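Local coordinates for peptidoglycan synthetase penicillin-binding protein 3 (PDB 4YE5) that probably binds penicillin and, as a member of the transpeptidase family, probably cross-links peptidoglycan strands during cell-wall synthesis, at residues Y50-N55 / V117-D122; P97-D102 / R129-L134; E57-F62 / A89-L94; T25-A30 / G183-Q188. All blocks are in the same frame, centred on the assembly; numbering follows the deposited sequence.

Contact 1. Residues Y50-N55 / V117-D122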
loop_
_atom_site.group_PDB
_atom_site.type_symbol
_atom_site.label_atom_id
_atom_site.label_comp_id
_atom_site.label_asym_id
_atom_site.label_seq_id
_atom_site.Cartn_x
_atom_site.Cartn_y
_atom_site.Cartn_z
ATOM N N TYR A 50 -14.797 -21.778 14.936
ATOM C CA TYR A 50 -13.999 -22.319 16.035
ATOM C C TYR A 50 -13.719 -23.799 15.894
ATOM O O TYR A 50 -14.530 -24.555 15.357
ATOM C CB TYR A 50 -14.705 -22.068 17.366
ATOM C CG TYR A 50 -14.834 -20.610 17.696
ATOM C CD1 TYR A 50 -13.802 -19.940 18.335
ATOM C CD2 TYR A 50 -15.976 -19.896 17.365
ATOM C CE1 TYR A 50 -13.897 -18.604 18.636
ATOM C CE2 TYR A 50 -16.082 -18.537 17.668
ATOM C CZ TYR A 50 -15.034 -17.900 18.307
ATOM O OH TYR A 50 -15.106 -16.552 18.633
ATOM N N THR A 51 -12.559 -24.223 16.375
ATOM C CA THR A 51 -12.355 -25.645 16.599
ATOM C C THR A 51 -12.568 -25.913 18.087
ATOM O O THR A 51 -12.001 -25.212 18.935
ATOM C CB THR A 51 -10.951 -26.099 16.156
ATOM O OG1 THR A 51 -10.760 -25.766 14.773
ATOM C CG2 THR A 51 -10.816 -27.595 16.306
ATOM N N ILE A 52 -13.407 -26.893 18.407
ATOM C CA ILE A 52 -13.670 -27.233 19.804
ATOM C C ILE A 52 -12.704 -28.326 20.238
ATOM O O ILE A 52 -12.646 -29.401 19.627
ATOM C CB ILE A 52 -15.128 -27.683 20.026
ATOM C CG1 ILE A 52 -16.101 -26.564 19.626
ATOM C CG2 ILE A 52 -15.362 -28.111 21.500
ATOM C CD1 ILE A 52 -15.801 -25.220 20.299
ATOM N N ILE A 53 -11.935 -28.029 21.283
ATOM C CA ILE A 53 -10.882 -28.914 21.767
ATOM C C ILE A 53 -11.240 -29.485 23.131
ATOM O O ILE A 53 -11.725 -28.763 23.999
ATOM C CB ILE A 53 -9.539 -28.140 21.909
ATOM C CG1 ILE A 53 -9.131 -27.488 20.575
ATOM C CG2 ILE A 53 -8.431 -29.057 22.444
ATOM C CD1 ILE A 53 -8.938 -28.482 19.421
ATOM N N GLY A 54 -10.996 -30.777 23.324
ATOM C CA GLY A 54 -11.092 -31.377 24.645
ATOM C C GLY A 54 -9.728 -31.735 25.227
ATOM O O GLY A 54 -8.763 -31.982 24.494
ATOM N N ASN A 55 -9.648 -31.733 26.554
ATOM C CA ASN A 55 -8.479 -32.202 27.293
ATOM C C ASN A 55 -8.829 -33.533 27.971
ATOM O O ASN A 55 -9.429 -33.554 29.052
ATOM C CB ASN A 55 -8.072 -31.151 28.333
ATOM C CG ASN A 55 -6.832 -31.543 29.140
ATOM O OD1 ASN A 55 -6.574 -32.715 29.394
ATOM N ND2 ASN A 55 -6.062 -30.539 29.558
ATOM N N VAL A 117 -7.285 -33.131 22.263
ATOM C CA VAL A 117 -8.023 -33.883 21.243
ATOM C C VAL A 117 -9.018 -32.948 20.550
ATOM O O VAL A 117 -9.685 -32.153 21.205
ATOM C CB VAL A 117 -8.722 -35.164 21.817
ATOM C CG1 VAL A 117 -9.914 -34.822 22.721
ATOM C CG2 VAL A 117 -9.176 -36.085 20.690
ATOM N N VAL A 118 -9.084 -33.001 19.223
ATOM C CA VAL A 118 -10.098 -32.241 18.501
ATOM C C VAL A 118 -11.433 -32.944 18.650
ATOM O O VAL A 118 -11.527 -34.152 18.430
ATOM C CB VAL A 118 -9.780 -32.105 16.996
ATOM C CG1 VAL A 118 -10.945 -31.426 16.281
ATOM C CG2 VAL A 118 -8.510 -31.323 16.800
ATOM N N LEU A 119 -12.464 -32.202 19.044
ATOM C CA LEU A 119 -13.791 -32.790 19.207
ATOM C C LEU A 119 -14.668 -32.445 18.017
ATOM O O LEU A 119 -15.472 -33.266 17.569
ATOM C CB LEU A 119 -14.454 -32.304 20.494
ATOM C CG LEU A 119 -13.723 -32.671 21.784
ATOM C CD1 LEU A 119 -14.382 -31.964 22.968
ATOM C CD2 LEU A 119 -13.707 -34.184 21.976
ATOM N N LYS A 120 -14.527 -31.220 17.522
ATOM C CA LYS A 120 -15.267 -30.786 16.342
ATOM C C LYS A 120 -14.645 -29.548 15.719
ATOM O O LYS A 120 -14.252 -28.616 16.430
ATOM C CB LYS A 120 -16.734 -30.518 16.675
ATOM C CG LYS A 120 -17.608 -30.417 15.438
ATOM C CD LYS A 120 -19.072 -30.280 15.783
ATOM C CE LYS A 120 -19.901 -30.174 14.504
ATOM N NZ LYS A 120 -21.355 -30.058 14.793
ATOM N N LYS A 121 -14.562 -29.551 14.390
ATOM C CA LYS A 121 -14.010 -28.433 13.633
ATOM C C LYS A 121 -15.135 -27.552 13.119
ATOM O O LYS A 121 -16.275 -28.012 13.005
ATOM C CB LYS A 121 -13.224 -28.950 12.421
ATOM C CG LYS A 121 -12.066 -29.869 12.758
ATOM C CD LYS A 121 -11.280 -30.232 11.508
ATOM C CE LYS A 121 -10.256 -31.316 11.795
ATOM N NZ LYS A 121 -9.476 -31.655 10.566
ATOM N N ASP A 122 -14.812 -26.296 12.811
ATOM C CA ASP A 122 -15.715 -25.417 12.072
ATOM C C ASP A 122 -17.094 -25.192 12.737
ATOM O O ASP A 122 -18.132 -25.195 12.070
ATOM C CB ASP A 122 -15.879 -25.975 10.648
ATOM C CG ASP A 122 -16.655 -25.053 9.740
ATOM O OD1 ASP A 122 -16.436 -23.830 9.811
ATOM O OD2 ASP A 122 -17.510 -25.553 8.983
#
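Ile52 and Lys120 face each other as an antiparallel hydrogen-bonded pair, and the strands 50-54 and 117-120 run past one another at 130° between their N-to-C directions. Ile52 N gives its hydrogen to Lys120 O at 2.8 Å. In return Ile52 O takes a firm bond from Leu119 N at 2.9 Å and a weak one from Lys120 N at 3.4 Å. Two residues of one strand thus share a single partner on the other: a classic beta bulge, which shifts the register by one before Ile53 meets Val118 as a non-hydrogen-bonded pair. Beyond it Gly54 N binds Val117 O at 2.8 Å, and Val117 N makes a weak, bent bond back to Gly54 O. The two strands belong to a three-stranded antiparallel sheet in which 50-54 is central, with 117-123 and 140-144 at its edges, in the dimerisation-domain region of the protein. Leu119 points toward strand 50-54, and its CD1 lies against the Gly54 backbone, 3.7 Å from Gly54 CA. On the face bearing Ile53 and Val118, Ile53 CD1 touches Val118 CG2 at 3.9 Å while Val118 CG1 meets Thr51 CG2 at 3.8 Å, so the two valine branches serve different neighbours. Thr51 CG2 stands anti to its own backbone N, which brings it close to Lys120 O as well. The extended Lys120 chain leads away and hydrogen-bonds through NZ to Leu99 O.

Contact 2. Residues P97-D102 / R129-L134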
loop_
_atom_site.group_PDB
_atom_site.type_symbol
_atom_site.label_atom_id
_atom_site.label_comp_id
_atom_site.label_asym_id
_atom_site.label_seq_id
_atom_site.Cartn_x
_atom_site.Cartn_y
_atom_site.Cartn_z
ATOM N N PRO A 97 -25.424 -33.233 22.993
ATOM C CA PRO A 97 -26.515 -32.483 22.347
ATOM C C PRO A 97 -26.104 -31.116 21.821
ATOM O O PRO A 97 -26.727 -30.596 20.892
ATOM C CB PRO A 97 -27.542 -32.311 23.474
ATOM C CG PRO A 97 -26.770 -32.471 24.729
ATOM C CD PRO A 97 -25.699 -33.470 24.424
ATOM N N VAL A 98 -25.075 -30.520 22.411
ATOM C CA VAL A 98 -24.656 -29.205 21.954
ATOM C C VAL A 98 -23.909 -29.303 20.635
ATOM O O VAL A 98 -24.102 -28.482 19.738
ATOM C CB VAL A 98 -23.780 -28.489 23.020
ATOM C CG1 VAL A 98 -23.452 -27.090 22.566
ATOM C CG2 VAL A 98 -24.514 -28.460 24.373
ATOM N N LEU A 99 -23.057 -30.313 20.512
ATOM C CA LEU A 99 -22.257 -30.491 19.299
ATOM C C LEU A 99 -22.994 -31.302 18.219
ATOM O O LEU A 99 -22.514 -31.422 17.092
ATOM C CB LEU A 99 -20.915 -31.158 19.633
ATOM C CG LEU A 99 -19.916 -30.343 20.472
ATOM C CD1 LEU A 99 -18.751 -31.216 20.910
ATOM C CD2 LEU A 99 -19.402 -29.115 19.717
ATOM N N GLY A 100 -24.161 -31.836 18.565
ATOM C CA GLY A 100 -24.901 -32.708 17.665
ATOM C C GLY A 100 -24.092 -33.941 17.327
ATOM O O GLY A 100 -24.012 -34.350 16.176
HETATM N N MSE A 101 -23.467 -34.526 18.340
HETATM C CA MSE A 101 -22.614 -35.685 18.123
HETATM C C MSE A 101 -23.026 -36.813 19.043
HETATM O O MSE A 101 -23.786 -36.611 20.002
HETATM C CB MSE A 101 -21.144 -35.325 18.364
HETATM C CG MSE A 101 -20.547 -34.406 17.293
HETATM SE SE MSE A 101 -18.682 -33.931 17.669
HETATM C CE MSE A 101 -17.897 -35.709 17.537
ATOM N N ASP A 102 -22.519 -38.006 18.761
ATOM C CA ASP A 102 -22.855 -39.171 19.567
ATOM C C ASP A 102 -21.998 -39.235 20.843
ATOM O O ASP A 102 -20.775 -39.037 20.805
ATOM C CB ASP A 102 -22.724 -40.443 18.729
ATOM C CG ASP A 102 -22.961 -41.692 19.541
ATOM O OD1 ASP A 102 -24.128 -41.974 19.887
ATOM O OD2 ASP A 102 -21.974 -42.390 19.837
ATOM N N ARG A 129 -20.668 -20.346 22.293
ATOM C CA ARG A 129 -21.332 -19.780 23.469
ATOM C C ARG A 129 -22.116 -20.822 24.264
ATOM O O ARG A 129 -22.076 -20.838 25.500
ATOM C CB ARG A 129 -22.226 -18.597 23.080
ATOM C CG ARG A 129 -21.438 -17.361 22.650
ATOM C CD ARG A 129 -22.348 -16.152 22.426
ATOM N NE ARG A 129 -23.147 -16.305 21.211
ATOM C CZ ARG A 129 -22.767 -15.870 20.012
ATOM N NH1 ARG A 129 -21.603 -15.252 19.868
ATOM N NH2 ARG A 129 -23.548 -16.058 18.956
ATOM N N LYS A 130 -22.826 -21.704 23.573
ATOM C CA LYS A 130 -23.551 -22.750 24.285
ATOM C C LYS A 130 -22.612 -23.670 25.073
ATOM O O LYS A 130 -22.955 -24.131 26.169
ATOM C CB LYS A 130 -24.414 -23.586 23.331
ATOM C CG LYS A 130 -25.562 -22.817 22.693
ATOM C CD LYS A 130 -26.325 -23.685 21.698
ATOM C CE LYS A 130 -27.537 -22.949 21.150
ATOM N NZ LYS A 130 -28.458 -22.529 22.250
ATOM N N ILE A 131 -21.442 -23.959 24.507
ATOM C CA ILE A 131 -20.483 -24.832 25.193
ATOM C C ILE A 131 -20.033 -24.153 26.486
ATOM O O ILE A 131 -19.862 -24.806 27.520
ATOM C CB ILE A 131 -19.239 -25.139 24.305
ATOM C CG1 ILE A 131 -19.638 -25.831 22.998
ATOM C CG2 ILE A 131 -18.194 -25.963 25.069
ATOM C CD1 ILE A 131 -19.897 -27.313 23.128
ATOM N N SER A 132 -19.836 -22.839 26.434
ATOM C CA SER A 132 -19.375 -22.102 27.614
ATOM C C SER A 132 -20.349 -22.238 28.768
ATOM O O SER A 132 -19.952 -22.242 29.936
ATOM C CB SER A 132 -19.149 -20.627 27.285
ATOM O OG SER A 132 -18.018 -20.493 26.452
ATOM N N LYS A 133 -21.626 -22.397 28.440
ATOM C CA LYS A 133 -22.644 -22.519 29.480
ATOM C C LYS A 133 -22.678 -23.905 30.129
ATOM O O LYS A 133 -23.365 -24.107 31.121
ATOM C CB LYS A 133 -24.028 -22.129 28.941
ATOM C CG LYS A 133 -24.101 -20.680 28.465
ATOM C CD LYS A 133 -25.535 -20.216 28.269
ATOM C CE LYS A 133 -25.859 -19.012 29.152
ATOM N NZ LYS A 133 -25.948 -19.372 30.602
ATOM N N LEU A 134 -21.938 -24.866 29.580
ATOM C CA LEU A 134 -21.946 -26.212 30.157
ATOM C C LEU A 134 -21.105 -26.323 31.427
ATOM O O LEU A 134 -21.078 -27.385 32.059
ATOM C CB LEU A 134 -21.472 -27.248 29.128
ATOM C CG LEU A 134 -22.319 -27.394 27.856
ATOM C CD1 LEU A 134 -21.596 -28.242 26.825
ATOM C CD2 LEU A 134 -23.712 -27.973 28.175
#
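Val98 turns its two methyl branches to different residues of 129-134. Val98 CG1, anti to the backbone N (chi1 -176°), meets the end of Ile131, with Ile131 CD1 at 3.6 Å, and also touches the first side-chain carbon of Lys130, Lys130 CB at 3.7 Å. Val98 CG2 faces Leu134 tip to tip and touches both methyls of that leucine, 3.8 Å from Leu134 CD1 and 3.9 Å from Leu134 CD2. Against both Lys130 and Ile131 the valine runs obliquely. Lys130 gives only the base of its side chain to Val98, and its amino end leads away. Ile131 starts out beside the contact, but CG1 and CD1 bring its tip against both Val98 and Leu99. There Leu99 crosses it at about a right angle, and Leu99 CD2 comes to 3.9 Å from Ile131 CD1, a methyl that thus touches both residues. This is apolar packing between the C-terminal ends of two helices, 87-99 and 125-132; Val98 and Ile131 are the closest backbone pair, their CA atoms 6.9 Å apart. One turn back on the first helix, Leu95 also touches Ile131 and Leu134, continuing the apolar strip. Helix 87-99 ends at Leu99; Gly100, with positive phi (61°), takes the chain out of helical geometry.

Contact 3. Residues E57-F62 / A89-L94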
loop_
_atom_site.group_PDB
_atom_site.type_symbol
_atom_site.label_atom_id
_atom_site.label_comp_id
_atom_site.label_asym_id
_atom_site.label_seq_id
_atom_site.Cartn_x
_atom_site.Cartn_y
_atom_site.Cartn_z
ATOM N N GLU A 57 -7.339 -35.907 29.742
ATOM C CA GLU A 57 -7.004 -36.244 31.123
ATOM C C GLU A 57 -7.776 -35.390 32.140
ATOM O O GLU A 57 -8.139 -35.882 33.200
ATOM C CB GLU A 57 -5.488 -36.209 31.371
ATOM C CG GLU A 57 -4.870 -34.841 31.491
ATOM C CD GLU A 57 -3.465 -34.898 32.081
ATOM O OE1 GLU A 57 -3.011 -33.880 32.645
ATOM O OE2 GLU A 57 -2.822 -35.968 31.986
ATOM N N GLN A 58 -8.040 -34.121 31.804
ATOM C CA GLN A 58 -8.915 -33.304 32.643
ATOM C C GLN A 58 -10.353 -33.791 32.586
ATOM O O GLN A 58 -11.054 -33.738 33.589
ATOM C CB GLN A 58 -8.864 -31.822 32.263
ATOM C CG GLN A 58 -7.519 -31.154 32.481
ATOM C CD GLN A 58 -6.939 -31.431 33.847
ATOM O OE1 GLN A 58 -7.644 -31.395 34.854
ATOM N NE2 GLN A 58 -5.638 -31.716 33.891
ATOM N N ALA A 59 -10.804 -34.246 31.415
ATOM C CA ALA A 59 -12.155 -34.811 31.309
ATOM C C ALA A 59 -12.292 -36.046 32.199
ATOM O O ALA A 59 -13.315 -36.244 32.865
ATOM C CB ALA A 59 -12.488 -35.159 29.861
ATOM N N GLN A 60 -11.246 -36.865 32.227
ATOM C CA GLN A 60 -11.283 -38.113 33.002
ATOM C C GLN A 60 -11.333 -37.839 34.491
ATOM O O GLN A 60 -11.932 -38.600 35.231
ATOM C CB GLN A 60 -10.078 -39.006 32.639
ATOM C CG GLN A 60 -10.149 -39.522 31.205
ATOM C CD GLN A 60 -8.807 -39.958 30.648
ATOM O OE1 GLN A 60 -7.952 -40.477 31.372
ATOM N NE2 GLN A 60 -8.615 -39.745 29.350
ATOM N N ALA A 61 -10.722 -36.735 34.924
ATOM C CA ALA A 61 -10.775 -36.313 36.331
ATOM C C ALA A 61 -12.097 -35.625 36.707
ATOM O O ALA A 61 -12.356 -35.370 37.885
ATOM C CB ALA A 61 -9.580 -35.372 36.639
ATOM N N PHE A 62 -12.928 -35.312 35.711
ATOM C CA PHE A 62 -14.149 -34.514 35.936
ATOM C C PHE A 62 -15.183 -35.218 36.811
ATOM O O PHE A 62 -15.500 -36.384 36.603
ATOM C CB PHE A 62 -14.770 -34.077 34.584
ATOM C CG PHE A 62 -16.070 -33.302 34.711
ATOM C CD1 PHE A 62 -16.089 -32.016 35.258
ATOM C CD2 PHE A 62 -17.267 -33.847 34.246
ATOM C CE1 PHE A 62 -17.297 -31.289 35.350
ATOM C CE2 PHE A 62 -18.482 -33.134 34.337
ATOM C CZ PHE A 62 -18.497 -31.856 34.895
ATOM N N ALA A 89 -17.180 -39.927 30.327
ATOM C CA ALA A 89 -18.577 -40.244 30.100
ATOM C C ALA A 89 -19.443 -39.033 30.449
ATOM O O ALA A 89 -20.344 -38.686 29.698
ATOM C CB ALA A 89 -18.988 -41.470 30.897
ATOM N N ALA A 90 -19.156 -38.375 31.572
ATOM C CA ALA A 90 -19.944 -37.205 31.973
ATOM C C ALA A 90 -19.756 -36.020 31.019
ATOM O O ALA A 90 -20.731 -35.369 30.622
ATOM C CB ALA A 90 -19.608 -36.795 33.419
ATOM N N VAL A 91 -18.509 -35.743 30.643
ATOM C CA VAL A 91 -18.238 -34.657 29.719
ATOM C C VAL A 91 -18.928 -34.925 28.387
ATOM O O VAL A 91 -19.514 -34.012 27.783
ATOM C CB VAL A 91 -16.715 -34.436 29.470
ATOM C CG1 VAL A 91 -16.487 -33.269 28.473
ATOM C CG2 VAL A 91 -15.977 -34.177 30.786
ATOM N N ALA A 92 -18.866 -36.175 27.931
ATOM C CA ALA A 92 -19.447 -36.533 26.636
ATOM C C ALA A 92 -20.963 -36.319 26.627
ATOM O O ALA A 92 -21.508 -35.787 25.668
ATOM C CB ALA A 92 -19.092 -37.994 26.244
ATOM N N ARG A 93 -21.629 -36.720 27.708
ATOM C CA ARG A 93 -23.082 -36.563 27.827
ATOM C C ARG A 93 -23.510 -35.107 27.803
ATOM O O ARG A 93 -24.535 -34.752 27.215
ATOM C CB ARG A 93 -23.586 -37.196 29.121
ATOM C CG ARG A 93 -24.091 -38.586 28.942
ATOM C CD ARG A 93 -24.531 -39.192 30.251
ATOM N NE ARG A 93 -24.736 -40.626 30.088
ATOM C CZ ARG A 93 -25.164 -41.436 31.046
ATOM N NH1 ARG A 93 -25.442 -40.970 32.268
ATOM N NH2 ARG A 93 -25.317 -42.714 30.778
ATOM N N LEU A 94 -22.738 -34.265 28.475
ATOM C CA LEU A 94 -23.027 -32.838 28.495
ATOM C C LEU A 94 -22.835 -32.236 27.108
ATOM O O LEU A 94 -23.628 -31.410 26.653
ATOM C CB LEU A 94 -22.144 -32.133 29.539
ATOM C CG LEU A 94 -22.501 -32.397 31.002
ATOM C CD1 LEU A 94 -21.360 -32.003 31.939
ATOM C CD2 LEU A 94 -23.798 -31.653 31.388
#
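The Phe62 ring meets three side chains of helix 87-99 along its CD2-CE2 side. Ala90 CB lies at the ring edge, near the ring plane and 3.9 Å from both Phe62 CD2 and Phe62 CE2. Val91 CG2 approaches obliquely, 3.7 Å from Phe62 CD2, and also touches Phe62 CB and CG near the base of the side chain. Leu94 CD1 comes in obliquely further out, 3.9 Å from Phe62 CE2, with the leucine crossing the phenylalanine at about a right angle. The CB of Phe62 points toward 89-94, and CG stands anti to the backbone N (chi1 177°). The same Val91 methyl that touches the ring also receives Ala59 CB, with Val91 CG2 to Ala59 CB 3.7 Å; CG2 is therefore shared by an alanine on the helix and the aromatic residue just after it. Ala59 and Val91 form the nearest backbone pair, CA to CA 6.3 Å, a close approach to which the small alanine side chain is suited. All the cross-segment contacts are apolar, and most of the residues that make them are buried. His76, from the loop joining the helices, meets the Phe62 ring edge-to-face. Ile139, just before strand 140-144, touches both Ala59 and Phe62, while Leu110 reaches Val91 from the loop after helix 103-109. Helix 56-61 is thus packed against helix 87-99 beside the end of the three-stranded sheet 117-123, 50-54 and 140-144.

Contact 4. Residues T25-A30 / G183-Q188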
loop_
_atom_site.group_PDB
_atom_site.type_symbol
_atom_site.label_atom_id
_atom_site.label_comp_id
_atom_site.label_asym_id
_atom_site.label_seq_id
_atom_site.Cartn_x
_atom_site.Cartn_y
_atom_site.Cartn_z
ATOM N N THR A 25 -4.381 -22.709 31.613
ATOM C CA THR A 25 -4.662 -21.424 31.006
ATOM C C THR A 25 -5.244 -21.597 29.614
ATOM O O THR A 25 -4.710 -22.333 28.782
ATOM C CB THR A 25 -3.414 -20.545 30.931
ATOM O OG1 THR A 25 -2.941 -20.292 32.256
ATOM C CG2 THR A 25 -3.735 -19.217 30.246
ATOM N N VAL A 26 -6.355 -20.917 29.371
ATOM C CA VAL A 26 -7.009 -20.974 28.077
ATOM C C VAL A 26 -6.855 -19.621 27.406
ATOM O O VAL A 26 -7.184 -18.592 27.985
ATOM C CB VAL A 26 -8.514 -21.342 28.213
ATOM C CG1 VAL A 26 -9.211 -21.228 26.872
ATOM C CG2 VAL A 26 -8.687 -22.754 28.779
ATOM N N THR A 27 -6.353 -19.627 26.178
ATOM C CA THR A 27 -6.209 -18.395 25.400
ATOM C C THR A 27 -7.525 -17.979 24.760
ATOM O O THR A 27 -8.194 -18.780 24.111
ATOM C CB THR A 27 -5.173 -18.590 24.294
ATOM O OG1 THR A 27 -3.949 -19.038 24.886
ATOM C CG2 THR A 27 -4.939 -17.285 23.509
ATOM N N LEU A 28 -7.906 -16.724 24.964
ATOM C CA LEU A 28 -9.049 -16.164 24.265
ATOM C C LEU A 28 -8.486 -15.349 23.094
ATOM O O LEU A 28 -8.016 -14.232 23.279
ATOM C CB LEU A 28 -9.845 -15.273 25.202
ATOM C CG LEU A 28 -10.258 -15.971 26.521
ATOM C CD1 LEU A 28 -11.005 -14.992 27.396
ATOM C CD2 LEU A 28 -11.123 -17.180 26.226
ATOM N N LYS A 29 -8.493 -15.924 21.898
ATOM C CA LYS A 29 -7.834 -15.260 20.771
ATOM C C LYS A 29 -8.621 -14.045 20.280
ATOM O O LYS A 29 -9.821 -14.134 20.052
ATOM C CB LYS A 29 -7.575 -16.241 19.628
ATOM C CG LYS A 29 -7.054 -15.522 18.384
ATOM C CD LYS A 29 -6.137 -16.382 17.533
ATOM C CE LYS A 29 -5.423 -15.518 16.494
ATOM N NZ LYS A 29 -4.113 -16.136 16.136
ATOM N N ALA A 30 -7.943 -12.902 20.147
ATOM C CA ALA A 30 -8.549 -11.716 19.547
ATOM C C ALA A 30 -8.911 -11.984 18.082
ATOM O O ALA A 30 -8.159 -12.648 17.367
ATOM C CB ALA A 30 -7.584 -10.512 19.636
ATOM N N GLY A 183 -5.030 -7.030 17.410
ATOM C CA GLY A 183 -5.624 -6.855 18.729
ATOM C C GLY A 183 -4.769 -7.533 19.786
ATOM O O GLY A 183 -3.568 -7.741 19.585
ATOM N N ARG A 184 -5.373 -7.887 20.919
ATOM C CA ARG A 184 -4.616 -8.504 22.007
ATOM C C ARG A 184 -5.406 -9.656 22.610
ATOM O O ARG A 184 -6.534 -9.471 23.048
ATOM C CB ARG A 184 -4.297 -7.470 23.097
ATOM C CG ARG A 184 -3.338 -6.353 22.647
ATOM C CD ARG A 184 -3.002 -5.387 23.787
ATOM N NE ARG A 184 -4.162 -4.621 24.246
ATOM C CZ ARG A 184 -4.605 -3.515 23.651
ATOM N NH1 ARG A 184 -5.661 -2.871 24.131
ATOM N NH2 ARG A 184 -3.991 -3.051 22.567
ATOM N N ASP A 185 -4.807 -10.837 22.605
ATOM C CA ASP A 185 -5.424 -12.028 23.159
ATOM C C ASP A 185 -5.792 -11.825 24.633
ATOM O O ASP A 185 -5.162 -11.042 25.351
ATOM C CB ASP A 185 -4.469 -13.216 23.023
ATOM C CG ASP A 185 -4.344 -13.709 21.586
ATOM O OD1 ASP A 185 -4.968 -13.103 20.701
ATOM O OD2 ASP A 185 -3.629 -14.705 21.343
ATOM N N GLY A 186 -6.835 -12.511 25.073
ATOM C CA GLY A 186 -7.148 -12.566 26.493
ATOM C C GLY A 186 -6.858 -13.959 26.996
ATOM O O GLY A 186 -6.243 -14.758 26.276
ATOM N N TYR A 187 -7.297 -14.270 28.221
ATOM C CA TYR A 187 -7.094 -15.613 28.735
ATOM C C TYR A 187 -8.021 -15.929 29.922
ATOM O O TYR A 187 -8.645 -15.028 30.492
ATOM C CB TYR A 187 -5.632 -15.799 29.148
ATOM C CG TYR A 187 -5.191 -14.801 30.206
ATOM C CD1 TYR A 187 -5.513 -14.989 31.545
ATOM C CD2 TYR A 187 -4.474 -13.661 29.857
ATOM C CE1 TYR A 187 -5.126 -14.080 32.512
ATOM C CE2 TYR A 187 -4.075 -12.744 30.817
ATOM C CZ TYR A 187 -4.404 -12.958 32.140
ATOM O OH TYR A 187 -4.017 -12.050 33.094
ATOM N N GLN A 188 -8.102 -17.211 30.268
ATOM C CA GLN A 188 -8.804 -17.683 31.469
ATOM C C GLN A 188 -7.896 -18.676 32.159
ATOM O O GLN A 188 -7.267 -19.507 31.506
ATOM C CB GLN A 188 -10.108 -18.399 31.106
ATOM C CG GLN A 188 -11.207 -17.476 30.572
ATOM C CD GLN A 188 -12.289 -18.237 29.825
ATOM O OE1 GLN A 188 -12.126 -19.409 29.514
ATOM N NE2 GLN A 188 -13.389 -17.565 29.523
#
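Four backbone hydrogen bonds join Val26 and Leu28 to Gln188 and Gly186, in two antiparallel hydrogen-bonded pairs either side of the non-hydrogen-bonded pair Thr27-Tyr187. Val26 N reaches Gln188 O at 2.7 Å, and Gln188 N returns the bond to Val26 O at 2.8 Å. Gly186 N meets Leu28 O at 2.8 Å, whereas Leu28 N binds Gly186 O from well above that carbonyl's plane. Where the ladder stops, a side chain takes over: Asp185 OD1 accepts Ala30 N at 3.0 Å, met from 45° above the carboxylate plane. CA-H...O contacts supplement the ladder: Tyr187 CA lies 3.1 Å from Val26 O and Thr25 CA 3.3 Å from Gln188 O. Among the van der Waals contacts of side chains, Leu28 lies across Gln188 at about a right angle; Leu28 CD2 touches the amide carbon Gln188 CD at 3.9 Å, while Gln188 OE1 hydrogen-bonds to Tyr190 OH. On the face with Thr27 and Tyr187, Thr27 CG2 meets Asp185 OD2 at 3.6 Å, and Thr25 CG2 packs obliquely near Tyr187 CB. Ala30 CB rests on the backbone of Arg184. Strand 186-191 is the middle of a three-stranded antiparallel sheet, with 202-207 beyond it. Lys29 NZ bonds to Asp166 O and is not in contact with the Asp185 carboxylate, though the nearby positive charge probably favours the ionised acid. Backbone bonding carries most of the join, and the aspartate extends it one step past the strand.

From the N terminus, strand 23-28 comes first, and contact 4 pairs it with 186-191, closing a long loop in which the other three contacts are nested. Next, strand 50-54 enters contact 1, which closes on 117-123. Helix 56-61 follows directly and meets helix 87-99 in contact 3, a loop nested inside that of contact 1. The same helix 87-99 then opens contact 2, which closes on helix 125-132 beyond strand 117-123, so contacts 1 and 2 cross. They touch: the selenium of Met101, a selenomethionine here, packs on Leu119 O and Lys120 CB. Contacts 1 to 3 tie one small sheet to its helices; contact 4, its centre about 17 Å from that of contact 1, belongs to a second sheet.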